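Local coordinates for protein benzoylformate decarboxylase (Mycobacterium smegmatis, PDB 4Q9D) that belongs to the thiamine pyrophosphate-dependent enzymes and forms a tetramer of three-domain chains built on parallel sheets, with a magnesium ion bound in this chain, at residues V211-A216 and P237-F242. Sequence-based numbering, arbitrary orientation.
Sequences VDRAGA and PDRMSF
In the central domain of this thiamine pyrophosphate enzyme, the short helix 209-213 packs on the loop between strands 231-233 and 249-252, with two salt bridges, Asp-212 to Arg-239 and Arg-213 to Asp-238. Arg-239 turns the NE edge of its guanidinium to Asp-212. NH2 and NE of Arg-239 both bond to OD2 of Asp-212, at 2.8 and 3.0 Å. The Arg-239 chain bends at chi2 and chi3, and chi3 (-66°) places NE at this oxygen. The carboxylate stands nearly perpendicular to that guanidinium, with the planes 84° apart. A water lies 2.6 Å from OD2 of Asp-212 and accepts from N of Met-240. Arg-213 instead meets its partner end-on: NH1 and NH2 both bond to OD2 of Asp-238, each at 2.8 Å. They reach this oxygen from above one face of the carboxylate. CG of Arg-239 lies over the centre of the Arg-213 guanidinium, 3.3 Å above the plane. The two like charges come close, with NE of Arg-213 3.8 Å from NH1 of Arg-239. The acids probably offset this, and Gln-62 OE1 accepts from both nitrogens. Ser-241 OG lies beside its own backbone N and accepts from N of Asp-212 at 2.8 Å; OG is also bonded to Gly-208 O. Next to this bond, CB of Val-211 packs tightly on CB of Ser-241. Asp-238 OD1 pairs with Arg-279, and Asp-212 OD1 accepts from Ala-395 N. The helix closes at Gly-215 in a Schellman motif. This largely buried network joins the helix after strand 203-207 to the loop after its neighbour, strand 231-233, in a parallel alpha/beta domain of the Rossmann type.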
loop_
_atom_site.group_PDB
_atom_site.type_symbol
_atom_site.label_atom_id
_atom_site.label_comp_id
_atom_site.label_asym_id
_atom_site.label_seq_id
_atom_site.Cartn_x
_atom_site.Cartn_y
_atom_site.Cartn_z
ATOM N N VAL B 211 21.123 23.401 -2.166
ATOM C CA VAL B 211 21.685 24.629 -2.748
ATOM C C VAL B 211 22.487 24.301 -3.989
ATOM O O VAL B 211 22.270 24.886 -5.048
ATOM C CB VAL B 211 22.489 25.444 -1.685
ATOM C CG1 VAL B 211 23.186 26.636 -2.307
ATOM C CG2 VAL B 211 21.540 25.910 -0.594
ATOM N N ASP B 212 23.385 23.330 -3.876
ATOM C CA ASP B 212 24.149 22.893 -5.039
ATOM C C ASP B 212 23.212 22.309 -6.125
ATOM O O ASP B 212 23.383 22.585 -7.306
ATOM C CB ASP B 212 25.223 21.859 -4.644
ATOM C CG ASP B 212 26.313 21.720 -5.696
ATOM O OD1 ASP B 212 26.739 22.768 -6.230
ATOM O OD2 ASP B 212 26.728 20.580 -6.011
ATOM N N ARG B 213 22.202 21.533 -5.732
ATOM C CA ARG B 213 21.288 20.948 -6.722
ATOM C C ARG B 213 20.454 22.007 -7.434
ATOM O O ARG B 213 20.074 21.812 -8.574
ATOM C CB ARG B 213 20.395 19.866 -6.105
ATOM C CG ARG B 213 21.178 18.673 -5.609
ATOM C CD ARG B 213 20.289 17.444 -5.331
ATOM N NE ARG B 213 21.123 16.245 -5.155
ATOM C CZ ARG B 213 21.300 15.622 -3.987
ATOM N NH1 ARG B 213 20.701 16.058 -2.882
ATOM N NH2 ARG B 213 22.077 14.548 -3.922
ATOM N N ALA B 214 20.189 23.138 -6.770
ATOM C CA ALA B 214 19.523 24.252 -7.446
ATOM C C ALA B 214 20.464 25.117 -8.313
ATOM O O ALA B 214 20.006 26.060 -8.947
ATOM C CB ALA B 214 18.770 25.133 -6.452
ATOM N N GLY B 215 21.762 24.819 -8.351
ATOM C CA GLY B 215 22.687 25.661 -9.124
ATOM C C GLY B 215 22.874 26.990 -8.393
ATOM O O GLY B 215 23.168 28.006 -9.003
ATOM N N ALA B 216 22.712 26.988 -7.067
ATOM C CA ALA B 216 22.695 28.248 -6.306
ATOM C C ALA B 216 24.000 28.518 -5.528
ATOM O O ALA B 216 24.019 29.251 -4.549
ATOM C CB ALA B 216 21.491 28.271 -5.367
ATOM N N PRO B 237 26.936 14.989 4.059
ATOM C CA PRO B 237 26.424 15.642 2.856
ATOM C C PRO B 237 26.429 14.701 1.658
ATOM O O PRO B 237 27.405 13.970 1.483
ATOM C CB PRO B 237 27.459 16.763 2.633
ATOM C CG PRO B 237 28.736 16.131 3.092
ATOM C CD PRO B 237 28.301 15.454 4.381
ATOM N N ASP B 238 25.353 14.686 0.864
ATOM C CA ASP B 238 25.399 14.022 -0.436
ATOM C C ASP B 238 25.800 15.033 -1.522
ATOM O O ASP B 238 26.150 14.648 -2.618
ATOM C CB ASP B 238 24.066 13.318 -0.800
ATOM C CG ASP B 238 22.821 14.160 -0.460
ATOM O OD1 ASP B 238 22.823 14.876 0.569
ATOM O OD2 ASP B 238 21.824 14.066 -1.212
ATOM N N ARG B 239 25.723 16.331 -1.202
ATOM C CA ARG B 239 26.272 17.393 -2.048
ATOM C C ARG B 239 26.902 18.445 -1.148
ATOM O O ARG B 239 26.547 18.546 0.037
ATOM C CB ARG B 239 25.199 18.056 -2.945
ATOM C CG ARG B 239 24.443 17.063 -3.852
ATOM C CD ARG B 239 25.253 16.664 -5.087
ATOM N NE ARG B 239 25.408 17.833 -5.932
ATOM C CZ ARG B 239 24.736 18.076 -7.049
ATOM N NH1 ARG B 239 23.856 17.192 -7.544
ATOM N NH2 ARG B 239 24.979 19.209 -7.698
ATOM N N MET B 240 27.858 19.196 -1.695
ATOM C CA MET B 240 28.420 20.357 -0.993
ATOM C C MET B 240 28.132 21.625 -1.767
ATOM O O MET B 240 28.347 21.671 -2.974
ATOM C CB MET B 240 29.901 20.169 -0.759
ATOM C CG MET B 240 30.087 19.302 0.487
ATOM S SD MET B 240 31.777 19.129 0.915
ATOM C CE MET B 240 31.883 17.537 1.753
ATOM N N SER B 241 27.642 22.642 -1.062
ATOM C CA SER B 241 26.958 23.760 -1.699
ATOM C C SER B 241 27.646 25.101 -1.414
ATOM O O SER B 241 27.172 26.147 -1.851
ATOM C CB SER B 241 25.506 23.821 -1.184
ATOM O OG SER B 241 24.760 22.647 -1.509
ATOM N N PHE B 242 28.752 25.074 -0.679
ATOM C CA PHE B 242 29.452 26.313 -0.293
ATOM C C PHE B 242 30.949 26.011 -0.222
ATOM O O PHE B 242 31.335 25.003 0.359
ATOM C CB PHE B 242 28.939 26.767 1.078
ATOM C CG PHE B 242 29.528 28.075 1.584
ATOM C CD1 PHE B 242 29.055 29.299 1.113
ATOM C CD2 PHE B 242 30.521 28.079 2.567
ATOM C CE1 PHE B 242 29.572 30.497 1.596
ATOM C CE2 PHE B 242 31.032 29.280 3.055
ATOM C CZ PHE B 242 30.566 30.484 2.562
HETATM O O HOH W 1 28.046 18.906 -4.550
#